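PDB 1UAI: polyguluronate lyase from Corynebacterium sp., which probably cleaves the poly(alpha-L-guluronate) blocks of alginate, acting as a lyase. Local coordinates for residues A58-V63 against S201-C206; K110-G115 against V127-G132; S68-S73 against Y195-C200; L20-S25 against F39-W44. All coordinates share one frame; numbering follows the deposited sequence.

In the fold
All four contacts lie in one jelly-roll beta-sandwich, and contacts 1 and 3 each touch all the others. Their centres are about 7 Å apart, joined by the Cys200-Cys206 disulfide. Contact 3 lies about 11 Å, centre to centre, from contact 2, where strands 112-119 and 194-196 are neighbours in one sheet, and about 13 Å from contact 4, which it meets through Ser73 and Trp44. Contact 1 reaches contact 4 through Val63 N and Pro21 O. Contacts 2 and 4 stand apart, nearest atoms about 10 Å away. Contacts 2 and 3 share the sheet face bearing Arg72, Tyr195, His112 and Arg129, probably the substrate cleft, as in related alginate lyases; contacts 1 and 4 join loops at the sandwich edge.

Contact 1. Residues A58-V63 against S201-C206; sequences AAVNGV and SNSSPC
This is a loop-on-turn packing contact at the edge of the sandwich, where Val60 and Asn61, just past the end of strand 54-59, meet the loop 201-206 that precedes strand 211-223. No hydrogen bond crosses between the two segments; the join is made by van der Waals contact. Val60 carries most of it with its two methyls. CG1, anti to the carbonyl carbon (chi1 -57°), reaches the side chain of Ser203, 3.6 Å from OG. CG2 turns to the other end of the loop and meets the backbone of Pro205, with O 3.6 Å away. The hydroxyl that Val60 touches is itself well held: Ser203 OG is hydrogen-bonded to Glu108 O and to Asn210 ND2, and the same Asn210 amide also bonds to Pro205 O, so one side chain ties together two points of the loop. Beside Val60, Asn61 lays CB 3.9 Å from Cys206 SG, which is disulfide-bonded to Cys200, while its ND2 bonds to Ser208 OG. Val60 and Asn61 are the two middle residues of a type I beta turn from Ala59 to Gly62, closed by Gly62 N to Ala59 O at 2.9 Å. A cis peptide before Pro205 bends the partner loop shortly before it reaches Cys206. The arrangement is that of a small disulfide-closed loop, Cys200 to Cys206, seated against a beta turn at the end of a jelly-roll strand.

Contact 2. Residues K110-G115 against V127-G132; sequences KPHLVG and VFRLEG
Four backbone hydrogen bonds join Pro111, Leu113 and Gly115 to Gly132, Leu130 and Phe128. Leu113 and Leu130 form a hydrogen-bonded antiparallel pair, Leu113 N to Leu130 O at 2.9 Å and Leu130 N to Leu113 O at 2.8 Å; His112-Glu131 and Val114-Arg129 are the flanking non-hydrogen-bonded pairs. The carboxylate of Glu131 stacks on His112, planes 6° apart, with OE2 3.6 Å above the ring centre and CG making a CH-pi contact over the same face; Lys110 CG lies against the opposite face, toward the rim. Among the charged groups, Arg129 NE forms a salt bridge with Glu131 OE2, 2.7 Å, on the anti side of the carboxylate, whose OE1 bonds to His144. Lys110 NZ, turned by chi4 of -63°, donates to His112 ND1 at 2.9 Å from 33° out of the ring plane, and bonds to Gln197 O. Lys110 NZ stands 3.8 Å from Arg129 NH2; a water accepting from both probably eases their repulsion. Apolar contact joins Val114 CG1 and Val127 CB. Leu113 and Leu130 face the other way, onto Phe103 of the second sheet. This is a jelly-roll antiparallel hairpin, one face in the sandwich core, the other carrying His112, Arg129 and Glu131 beside Val114.

Contact 3. Residues S68-S73 against Y195-C200; sequences SGYPRS and YTQANC
Arg72 and Tyr195 bring together two sequence signatures of the family 7 alginate lyases, RSELR and YFKAGxYxQ, which in relatives line the substrate cleft. The guanidinium of Arg72 lies over one face of the Tyr195 ring in a cation-pi stack, planes 23° apart, with NH1 3.5 Å above the ring plane over its centre. The arginine and tyrosine side chains run side by side, pointing the same way, and Arg72 NH1 forms a salt bridge with Glu74. The opposite face of the tyrosine is covered by the amide of Gln197, and Pro71 O and Tyr70 O approach its edge. A water links Tyr195 OH, 2.7 Å away, to Tyr70 N, from which it accepts. Arg72 and Tyr195 are also a non-hydrogen-bonded antiparallel pair, where strands 72-79 and 194-196 of the jelly roll meet; next to it Thr196 N makes a weak bond to Pro71 O, 3.1 Å. Beyond the strands the Tyr70 ring lies over segment 195-200 where Gln197 centres an inverse gamma turn. Gln197 CA sits 3.8 Å from the Tyr70 ring centroid in a CH-pi contact, Ala198 N is over the same face, and Tyr70 OH reaches Asn202 ND2. Asn199 ND2 donates nearly straight (168°) to Gly69 O at 3.0 Å, from well above the carbonyl plane; Ser201 OG bonds to Asn199 OD1. Pro71 CD packs 3.5 Å from Ala198 O, a buried carbonyl oxygen with no hydrogen-bond partner in the model.

Contact 4. Residues L20-S25 against F39-W44; sequences LPIGSS and FATAPW
Trp44 O is hydrogen-bonded to Ser73 OG, and this anchors the backbone of a tryptophan whose side chain packs on Pro21 and Ile22. The indole has a proline on either side. Pro43 CD, of the residue just before it and preceded by a cis peptide, lies 3.7 Å above the Trp44 plane over its centre; on the opposite side Pro21 CG is 3.5 Å off that plane, displaced toward the rim, and also touches Trp44 CB. A chi1 of -34°, short of a staggered position, sets Trp44 CG in this place. Ile22 crosses the indole obliquely, its CG2 3.4 Å from Trp44 NE1 and 3.6 Å from CD1. Both segments are connections of the jelly roll: 20-25 connects the antiparallel strands 16-20 and 27-31, while the loop 39-44 runs into strand 45-47, at the margin of the other sheet. Backbone hydrogen bonds tie the two segments to neighbours, Pro21 to Val63 and Trp44 to Arg57. Further along, Leu20 meets Phe39 and Thr41 tip to tip. Its chi2 of 163° places CD1 anti to CA, 3.7 Å from Phe39 CZ, while CD2 approaches Thr41 CG2 at 4.0 Å. Thr41 meets both aliphatic chains, Leu20 through CG2 and Ile22 through OG1, which lies 3.8 Å from Ile22 CD1. Leu20 and Pro21 also touch Ser73, the residue whose hydroxyl holds Trp44 O.

Contact 1. Residues A58-V63 against S201-C206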
loop_
_atom_site.group_PDB
_atom_site.type_symbol
_atom_site.label_atom_id
_atom_site.label_comp_id
_atom_site.label_asym_id
_atom_site.label_seq_id
_atom_site.Cartn_x
_atom_site.Cartn_y
_atom_site.Cartn_z
ATOM N N ALA A 58 -5.993 0.937 -8.912
ATOM C CA ALA A 58 -6.006 2.383 -9.099
ATOM C C ALA A 58 -5.502 2.686 -10.507
ATOM O O ALA A 58 -4.352 2.392 -10.847
ATOM C CB ALA A 58 -5.126 3.071 -8.059
ATOM N N ALA A 59 -6.380 3.265 -11.324
ATOM C CA ALA A 59 -6.058 3.611 -12.705
ATOM C C ALA A 59 -5.403 4.983 -12.794
ATOM O O ALA A 59 -5.563 5.814 -11.904
ATOM C CB ALA A 59 -7.320 3.571 -13.557
ATOM N N VAL A 60 -4.682 5.223 -13.884
ATOM C CA VAL A 60 -3.973 6.485 -14.060
ATOM C C VAL A 60 -4.855 7.728 -14.076
ATOM O O VAL A 60 -4.376 8.833 -13.816
ATOM C CB VAL A 60 -3.109 6.466 -15.346
ATOM C CG1 VAL A 60 -2.139 5.293 -15.294
ATOM C CG2 VAL A 60 -3.994 6.383 -16.585
ATOM N N ASN A 61 -6.140 7.551 -14.375
ATOM C CA ASN A 61 -7.075 8.673 -14.414
ATOM C C ASN A 61 -7.848 8.769 -13.103
ATOM O O ASN A 61 -8.842 9.489 -13.006
ATOM C CB ASN A 61 -8.055 8.501 -15.580
ATOM C CG ASN A 61 -8.981 7.317 -15.389
ATOM O OD1 ASN A 61 -8.689 6.406 -14.616
ATOM N ND2 ASN A 61 -10.101 7.319 -16.103
ATOM N N GLY A 62 -7.380 8.046 -12.089
ATOM C CA GLY A 62 -8.050 8.054 -10.802
ATOM C C GLY A 62 -8.045 9.398 -10.104
ATOM O O GLY A 62 -7.217 10.268 -10.389
ATOM N N VAL A 63 -8.984 9.564 -9.181
ATOM C CA VAL A 63 -9.101 10.793 -8.418
ATOM C C VAL A 63 -7.902 10.911 -7.484
ATOM O O VAL A 63 -7.494 9.933 -6.851
ATOM C CB VAL A 63 -10.406 10.801 -7.589
ATOM C CG1 VAL A 63 -10.478 12.052 -6.726
ATOM C CG2 VAL A 63 -11.607 10.730 -8.521
ATOM N N SER A 201 -0.672 12.550 -16.997
ATOM C CA SER A 201 0.371 13.443 -17.485
ATOM C C SER A 201 1.584 12.649 -17.967
ATOM O O SER A 201 2.330 13.117 -18.828
ATOM C CB SER A 201 0.812 14.420 -16.391
ATOM O OG SER A 201 1.672 13.796 -15.451
ATOM N N ASN A 202 1.787 11.451 -17.422
ATOM C CA ASN A 202 2.935 10.644 -17.826
ATOM C C ASN A 202 2.628 9.207 -18.236
ATOM O O ASN A 202 3.536 8.379 -18.343
ATOM C CB ASN A 202 4.016 10.649 -16.734
ATOM C CG ASN A 202 3.474 10.301 -15.360
ATOM O OD1 ASN A 202 2.469 9.600 -15.229
ATOM N ND2 ASN A 202 4.156 10.777 -14.322
ATOM N N SER A 203 1.354 8.914 -18.475
ATOM C CA SER A 203 0.938 7.586 -18.905
ATOM C C SER A 203 -0.297 7.706 -19.785
ATOM O O SER A 203 -1.228 8.443 -19.465
ATOM C CB SER A 203 0.618 6.692 -17.703
ATOM O OG SER A 203 0.147 5.421 -18.129
ATOM N N SER A 204 -0.294 6.986 -20.898
ATOM C CA SER A 204 -1.419 6.994 -21.824
ATOM C C SER A 204 -1.749 5.543 -22.146
ATOM O O SER A 204 -0.872 4.683 -22.111
ATOM C CB SER A 204 -1.050 7.758 -23.101
ATOM O OG SER A 204 0.137 7.245 -23.678
ATOM N N PRO A 205 -3.018 5.249 -22.465
ATOM C CA PRO A 205 -4.141 6.187 -22.541
ATOM C C PRO A 205 -4.664 6.642 -21.182
ATOM O O PRO A 205 -4.437 5.990 -20.159
ATOM C CB PRO A 205 -5.188 5.394 -23.310
ATOM C CG PRO A 205 -4.971 4.012 -22.786
ATOM C CD PRO A 205 -3.459 3.884 -22.806
ATOM N N CYS A 206 -5.369 7.766 -21.179
ATOM C CA CYS A 206 -5.950 8.290 -19.953
ATOM C C CYS A 206 -7.274 7.555 -19.809
ATOM O O CYS A 206 -8.341 8.068 -20.159
ATOM C CB CYS A 206 -6.169 9.791 -20.084
ATOM S SG CYS A 206 -6.691 10.588 -18.539
#

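Contact 2. Residues K110-G115 against V127-G132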
loop_
_atom_site.group_PDB
_atom_site.type_symbol
_atom_site.label_atom_id
_atom_site.label_comp_id
_atom_site.label_asym_id
_atom_site.label_seq_id
_atom_site.Cartn_x
_atom_site.Cartn_y
_atom_site.Cartn_z
ATOM N N LYS A 110 4.852 4.161 -17.846
ATOM C CA LYS A 110 5.574 4.333 -16.587
ATOM C C LYS A 110 5.002 3.246 -15.679
ATOM O O LYS A 110 4.130 3.507 -14.848
ATOM C CB LYS A 110 5.283 5.727 -16.022
ATOM C CG LYS A 110 6.116 6.135 -14.818
ATOM C CD LYS A 110 5.809 7.572 -14.412
ATOM C CE LYS A 110 6.729 8.062 -13.305
ATOM N NZ LYS A 110 6.559 7.291 -12.042
ATOM N N PRO A 111 5.486 2.002 -15.837
ATOM C CA PRO A 111 5.028 0.846 -15.058
ATOM C C PRO A 111 5.516 0.832 -13.614
ATOM O O PRO A 111 6.221 -0.090 -13.197
ATOM C CB PRO A 111 5.566 -0.325 -15.868
ATOM C CG PRO A 111 6.899 0.197 -16.308
ATOM C CD PRO A 111 6.595 1.624 -16.735
ATOM N N HIS A 112 5.106 1.843 -12.853
ATOM C CA HIS A 112 5.521 2.004 -11.464
ATOM C C HIS A 112 4.340 1.868 -10.506
ATOM O O HIS A 112 3.301 2.504 -10.691
ATOM C CB HIS A 112 6.176 3.373 -11.288
ATOM C CG HIS A 112 7.369 3.599 -12.167
ATOM N ND1 HIS A 112 8.051 4.796 -12.192
ATOM C CD2 HIS A 112 8.009 2.783 -13.039
ATOM C CE1 HIS A 112 9.060 4.709 -13.040
ATOM N NE2 HIS A 112 9.058 3.498 -13.567
ATOM N N LEU A 113 4.524 1.072 -9.456
ATOM C CA LEU A 113 3.457 0.810 -8.501
ATOM C C LEU A 113 4.003 0.530 -7.100
ATOM O O LEU A 113 4.945 -0.246 -6.939
ATOM C CB LEU A 113 2.654 -0.391 -9.012
ATOM C CG LEU A 113 1.510 -0.982 -8.191
ATOM C CD1 LEU A 113 0.456 0.074 -7.907
ATOM C CD2 LEU A 113 0.909 -2.148 -8.961
ATOM N N VAL A 114 3.404 1.159 -6.092
ATOM C CA VAL A 114 3.821 0.986 -4.700
ATOM C C VAL A 114 2.801 0.100 -3.969
ATOM O O VAL A 114 1.594 0.355 -4.029
ATOM C CB VAL A 114 3.952 2.366 -4.009
ATOM C CG1 VAL A 114 4.129 2.204 -2.512
ATOM C CG2 VAL A 114 5.138 3.115 -4.603
ATOM N N GLY A 115 3.290 -0.932 -3.280
ATOM C CA GLY A 115 2.399 -1.865 -2.603
ATOM C C GLY A 115 2.355 -1.885 -1.085
ATOM O O GLY A 115 1.489 -2.539 -0.503
ATOM N N VAL A 127 9.217 2.383 1.058
ATOM C CA VAL A 127 8.110 1.633 0.481
ATOM C C VAL A 127 8.600 0.506 -0.425
ATOM O O VAL A 127 9.767 0.476 -0.825
ATOM C CB VAL A 127 7.187 2.564 -0.375
ATOM C CG1 VAL A 127 7.000 3.906 0.311
ATOM C CG2 VAL A 127 7.776 2.765 -1.765
ATOM N N PHE A 128 7.695 -0.426 -0.719
ATOM C CA PHE A 128 7.966 -1.529 -1.641
ATOM C C PHE A 128 7.448 -0.975 -2.965
ATOM O O PHE A 128 6.245 -0.739 -3.127
ATOM C CB PHE A 128 7.186 -2.783 -1.244
ATOM C CG PHE A 128 7.841 -3.596 -0.156
ATOM C CD1 PHE A 128 8.414 -4.833 -0.446
ATOM C CD2 PHE A 128 7.874 -3.136 1.157
ATOM C CE1 PHE A 128 9.009 -5.600 0.555
ATOM C CE2 PHE A 128 8.467 -3.895 2.167
ATOM C CZ PHE A 128 9.034 -5.128 1.863
ATOM N N ARG A 129 8.368 -0.766 -3.901
ATOM C CA ARG A 129 8.051 -0.167 -5.188
ATOM C C ARG A 129 8.460 -1.032 -6.372
ATOM O O ARG A 129 9.632 -1.385 -6.521
ATOM C CB ARG A 129 8.760 1.190 -5.274
ATOM C CG ARG A 129 8.569 1.948 -6.577
ATOM C CD ARG A 129 9.450 3.195 -6.625
ATOM N NE ARG A 129 9.236 3.954 -7.853
ATOM C CZ ARG A 129 8.508 5.063 -7.937
ATOM N NH1 ARG A 129 7.925 5.568 -6.859
ATOM N NH2 ARG A 129 8.336 5.653 -9.114
ATOM N N LEU A 130 7.493 -1.366 -7.220
ATOM C CA LEU A 130 7.774 -2.165 -8.404
ATOM C C LEU A 130 7.819 -1.282 -9.645
ATOM O O LEU A 130 6.944 -0.436 -9.852
ATOM C CB LEU A 130 6.701 -3.242 -8.610
ATOM C CG LEU A 130 6.867 -4.121 -9.860
ATOM C CD1 LEU A 130 8.139 -4.951 -9.734
ATOM C CD2 LEU A 130 5.657 -5.028 -10.032
ATOM N N GLU A 131 8.860 -1.471 -10.451
ATOM C CA GLU A 131 9.020 -0.760 -11.716
ATOM C C GLU A 131 9.314 -1.862 -12.733
ATOM O O GLU A 131 10.425 -2.386 -12.783
ATOM C CB GLU A 131 10.185 0.236 -11.657
ATOM C CG GLU A 131 10.044 1.270 -10.549
ATOM C CD GLU A 131 11.013 2.433 -10.682
ATOM O OE1 GLU A 131 12.041 2.294 -11.377
ATOM O OE2 GLU A 131 10.749 3.494 -10.078
ATOM N N GLY A 132 8.308 -2.230 -13.525
ATOM C CA GLY A 132 8.490 -3.293 -14.501
ATOM C C GLY A 132 8.648 -4.615 -13.770
ATOM O O GLY A 132 7.701 -5.101 -13.150
HETATM O O HOH W 1 7.833 8.407 -9.800
#

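Contact 3. Residues S68-S73 against Y195-C200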
loop_
_atom_site.group_PDB
_atom_site.type_symbol
_atom_site.label_atom_id
_atom_site.label_comp_id
_atom_site.label_asym_id
_atom_site.label_seq_id
_atom_site.Cartn_x
_atom_site.Cartn_y
_atom_site.Cartn_z
ATOM N N SER A 68 -3.999 16.901 -8.548
ATOM C CA SER A 68 -2.610 16.712 -8.936
ATOM C C SER A 68 -1.988 15.683 -8.003
ATOM O O SER A 68 -2.136 15.766 -6.784
ATOM C CB SER A 68 -1.848 18.035 -8.836
ATOM O OG SER A 68 -1.881 18.542 -7.515
ATOM N N GLY A 69 -1.299 14.708 -8.580
ATOM C CA GLY A 69 -0.679 13.673 -7.775
ATOM C C GLY A 69 -0.964 12.304 -8.353
ATOM O O GLY A 69 -1.383 12.192 -9.505
ATOM N N TYR A 70 -0.741 11.265 -7.555
ATOM C CA TYR A 70 -0.969 9.894 -7.997
ATOM C C TYR A 70 -2.155 9.253 -7.282
ATOM O O TYR A 70 -2.370 9.470 -6.086
ATOM C CB TYR A 70 0.298 9.060 -7.791
ATOM C CG TYR A 70 1.426 9.447 -8.726
ATOM C CD1 TYR A 70 1.193 9.619 -10.090
ATOM C CD2 TYR A 70 2.730 9.610 -8.258
ATOM C CE1 TYR A 70 2.226 9.943 -10.964
ATOM C CE2 TYR A 70 3.775 9.931 -9.129
ATOM C CZ TYR A 70 3.512 10.095 -10.482
ATOM O OH TYR A 70 4.527 10.402 -11.363
ATOM N N PRO A 71 -2.940 8.446 -8.014
ATOM C CA PRO A 71 -4.122 7.753 -7.496
ATOM C C PRO A 71 -3.803 6.500 -6.692
ATOM O O PRO A 71 -2.765 5.864 -6.890
ATOM C CB PRO A 71 -4.904 7.438 -8.762
ATOM C CG PRO A 71 -3.809 7.089 -9.716
ATOM C CD PRO A 71 -2.761 8.166 -9.451
ATOM N N ARG A 72 -4.717 6.133 -5.801
ATOM C CA ARG A 72 -4.506 4.962 -4.969
ATOM C C ARG A 72 -5.795 4.321 -4.486
ATOM O O ARG A 72 -6.854 4.945 -4.463
ATOM C CB ARG A 72 -3.701 5.353 -3.725
ATOM C CG ARG A 72 -4.549 6.012 -2.630
ATOM C CD ARG A 72 -3.687 6.580 -1.523
ATOM N NE ARG A 72 -3.087 7.857 -1.900
ATOM C CZ ARG A 72 -1.845 8.217 -1.594
ATOM N NH1 ARG A 72 -1.058 7.393 -0.916
ATOM N NH2 ARG A 72 -1.399 9.416 -1.942
ATOM N N SER A 73 -5.670 3.049 -4.122
ATOM C CA SER A 73 -6.726 2.275 -3.477
ATOM C C SER A 73 -5.796 1.661 -2.445
ATOM O O SER A 73 -5.090 0.692 -2.727
ATOM C CB SER A 73 -7.321 1.189 -4.359
ATOM O OG SER A 73 -8.336 0.536 -3.612
ATOM N N TYR A 195 -0.803 1.879 -4.843
ATOM C CA TYR A 195 -0.554 3.308 -5.001
ATOM C C TYR A 195 0.169 3.419 -6.343
ATOM O O TYR A 195 1.379 3.224 -6.442
ATOM C CB TYR A 195 0.302 3.802 -3.832
ATOM C CG TYR A 195 0.606 5.282 -3.805
ATOM C CD1 TYR A 195 -0.196 6.208 -4.475
ATOM C CD2 TYR A 195 1.684 5.760 -3.063
ATOM C CE1 TYR A 195 0.074 7.577 -4.403
ATOM C CE2 TYR A 195 1.959 7.120 -2.983
ATOM C CZ TYR A 195 1.152 8.021 -3.652
ATOM O OH TYR A 195 1.421 9.368 -3.562
ATOM N N THR A 196 -0.610 3.701 -7.383
ATOM C CA THR A 196 -0.111 3.780 -8.749
ATOM C C THR A 196 0.693 5.040 -9.028
ATOM O O THR A 196 0.172 6.151 -8.965
ATOM C CB THR A 196 -1.293 3.648 -9.721
ATOM O OG1 THR A 196 -1.955 2.400 -9.464
ATOM C CG2 THR A 196 -0.827 3.689 -11.172
ATOM N N GLN A 197 1.969 4.850 -9.351
ATOM C CA GLN A 197 2.874 5.960 -9.608
ATOM C C GLN A 197 2.853 6.455 -11.047
ATOM O O GLN A 197 3.888 6.558 -11.707
ATOM C CB GLN A 197 4.296 5.568 -9.206
ATOM C CG GLN A 197 4.417 5.076 -7.765
ATOM C CD GLN A 197 3.888 6.074 -6.757
ATOM O OE1 GLN A 197 2.877 5.832 -6.096
ATOM N NE2 GLN A 197 4.566 7.207 -6.637
ATOM N N ALA A 198 1.654 6.759 -11.527
ATOM C CA ALA A 198 1.473 7.270 -12.874
ATOM C C ALA A 198 0.091 7.891 -12.970
ATOM O O ALA A 198 -0.845 7.446 -12.305
ATOM C CB ALA A 198 1.615 6.143 -13.894
ATOM N N ASN A 199 -0.023 8.949 -13.764
ATOM C CA ASN A 199 -1.307 9.596 -13.983
ATOM C C ASN A 199 -1.385 9.956 -15.461
ATOM O O ASN A 199 -0.521 9.557 -16.245
ATOM C CB ASN A 199 -1.488 10.831 -13.085
ATOM C CG ASN A 199 -0.369 11.832 -13.226
ATOM O OD1 ASN A 199 0.128 12.069 -14.321
ATOM N ND2 ASN A 199 0.020 12.446 -12.115
ATOM N N CYS A 200 -2.409 10.698 -15.856
ATOM C CA CYS A 200 -2.560 11.030 -17.264
ATOM C C CYS A 200 -1.515 11.973 -17.849
ATOM O O CYS A 200 -1.457 12.161 -19.064
ATOM C CB CYS A 200 -3.980 11.542 -17.508
ATOM S SG CYS A 200 -5.181 10.196 -17.238
HETATM O O HOH W 2 0.361 11.493 -4.878
#

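Contact 4. Residues L20-S25 against F39-W44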
loop_
_atom_site.group_PDB
_atom_site.type_symbol
_atom_site.label_atom_id
_atom_site.label_comp_id
_atom_site.label_asym_id
_atom_site.label_seq_id
_atom_site.Cartn_x
_atom_site.Cartn_y
_atom_site.Cartn_z
ATOM N N LEU A 20 -9.649 5.626 -1.681
ATOM C CA LEU A 20 -9.961 5.127 -3.014
ATOM C C LEU A 20 -9.559 6.036 -4.171
ATOM O O LEU A 20 -9.166 7.185 -3.967
ATOM C CB LEU A 20 -11.467 4.860 -3.081
ATOM C CG LEU A 20 -12.004 3.946 -1.977
ATOM C CD1 LEU A 20 -13.513 4.090 -1.872
ATOM C CD2 LEU A 20 -11.606 2.507 -2.265
ATOM N N PRO A 21 -9.644 5.516 -5.408
ATOM C CA PRO A 21 -9.301 6.275 -6.612
ATOM C C PRO A 21 -10.540 6.884 -7.272
ATOM O O PRO A 21 -10.506 7.278 -8.440
ATOM C CB PRO A 21 -8.632 5.229 -7.488
ATOM C CG PRO A 21 -9.450 4.018 -7.206
ATOM C CD PRO A 21 -9.667 4.069 -5.701
ATOM N N ILE A 22 -11.635 6.936 -6.517
ATOM C CA ILE A 22 -12.882 7.519 -6.993
ATOM C C ILE A 22 -13.288 8.611 -6.011
ATOM O O ILE A 22 -12.714 8.722 -4.926
ATOM C CB ILE A 22 -14.018 6.469 -7.094
ATOM C CG1 ILE A 22 -14.242 5.793 -5.738
ATOM C CG2 ILE A 22 -13.677 5.438 -8.160
ATOM C CD1 ILE A 22 -15.389 4.797 -5.734
ATOM N N GLY A 23 -14.274 9.413 -6.403
ATOM C CA GLY A 23 -14.745 10.496 -5.561
ATOM C C GLY A 23 -14.931 11.754 -6.385
ATOM O O GLY A 23 -14.766 11.734 -7.606
ATOM N N SER A 24 -15.285 12.852 -5.726
ATOM C CA SER A 24 -15.476 14.112 -6.426
ATOM C C SER A 24 -14.116 14.711 -6.761
ATOM O O SER A 24 -13.089 14.279 -6.237
ATOM C CB SER A 24 -16.298 15.082 -5.571
ATOM O OG SER A 24 -15.730 15.257 -4.286
ATOM N N SER A 25 -14.120 15.707 -7.640
ATOM C CA SER A 25 -12.900 16.369 -8.086
ATOM C C SER A 25 -11.892 16.685 -6.983
ATOM O O SER A 25 -12.183 17.434 -6.052
ATOM C CB SER A 25 -13.256 17.658 -8.831
ATOM O OG SER A 25 -12.092 18.303 -9.316
ATOM N N PHE A 39 -18.047 -2.863 3.348
ATOM C CA PHE A 39 -17.848 -1.998 2.192
ATOM C C PHE A 39 -17.024 -2.651 1.093
ATOM O O PHE A 39 -16.036 -3.339 1.359
ATOM C CB PHE A 39 -17.134 -0.705 2.598
ATOM C CG PHE A 39 -16.798 0.184 1.430
ATOM C CD1 PHE A 39 -17.799 0.891 0.773
ATOM C CD2 PHE A 39 -15.491 0.272 0.951
ATOM C CE1 PHE A 39 -17.511 1.670 -0.344
ATOM C CE2 PHE A 39 -15.192 1.049 -0.168
ATOM C CZ PHE A 39 -16.206 1.748 -0.816
ATOM N N ALA A 40 -17.438 -2.415 -0.145
ATOM C CA ALA A 40 -16.729 -2.918 -1.312
ATOM C C ALA A 40 -17.114 -2.045 -2.495
ATOM O O ALA A 40 -18.234 -1.536 -2.559
ATOM C CB ALA A 40 -17.103 -4.369 -1.592
ATOM N N THR A 41 -16.178 -1.843 -3.412
ATOM C CA THR A 41 -16.450 -1.065 -4.611
ATOM C C THR A 41 -15.587 -1.628 -5.736
ATOM O O THR A 41 -14.384 -1.381 -5.811
ATOM C CB THR A 41 -16.175 0.449 -4.398
ATOM O OG1 THR A 41 -16.487 1.161 -5.602
ATOM C CG2 THR A 41 -14.724 0.702 -4.011
ATOM N N ALA A 42 -16.220 -2.415 -6.599
ATOM C CA ALA A 42 -15.532 -3.049 -7.716
ATOM C C ALA A 42 -15.227 -2.047 -8.819
ATOM O O ALA A 42 -16.054 -1.193 -9.138
ATOM C CB ALA A 42 -16.383 -4.191 -8.268
ATOM N N PRO A 43 -14.043 -2.154 -9.441
ATOM C CA PRO A 43 -12.974 -3.131 -9.199
ATOM C C PRO A 43 -11.861 -2.599 -8.293
ATOM O O PRO A 43 -10.871 -3.290 -8.053
ATOM C CB PRO A 43 -12.450 -3.383 -10.601
ATOM C CG PRO A 43 -12.463 -1.988 -11.172
ATOM C CD PRO A 43 -13.813 -1.445 -10.715
ATOM N N TRP A 44 -12.034 -1.384 -7.784
ATOM C CA TRP A 44 -11.008 -0.726 -6.976
ATOM C C TRP A 44 -10.668 -1.313 -5.613
ATOM O O TRP A 44 -9.510 -1.274 -5.196
ATOM C CB TRP A 44 -11.377 0.748 -6.791
ATOM C CG TRP A 44 -12.075 1.331 -7.976
ATOM C CD1 TRP A 44 -13.339 1.838 -8.010
ATOM C CD2 TRP A 44 -11.569 1.422 -9.314
ATOM N NE1 TRP A 44 -13.656 2.239 -9.286
ATOM C CE2 TRP A 44 -12.587 1.995 -10.107
ATOM C CE3 TRP A 44 -10.354 1.072 -9.920
ATOM C CZ2 TRP A 44 -12.429 2.227 -11.478
ATOM C CZ3 TRP A 44 -10.197 1.303 -11.284
ATOM C CH2 TRP A 44 -11.231 1.875 -12.046
#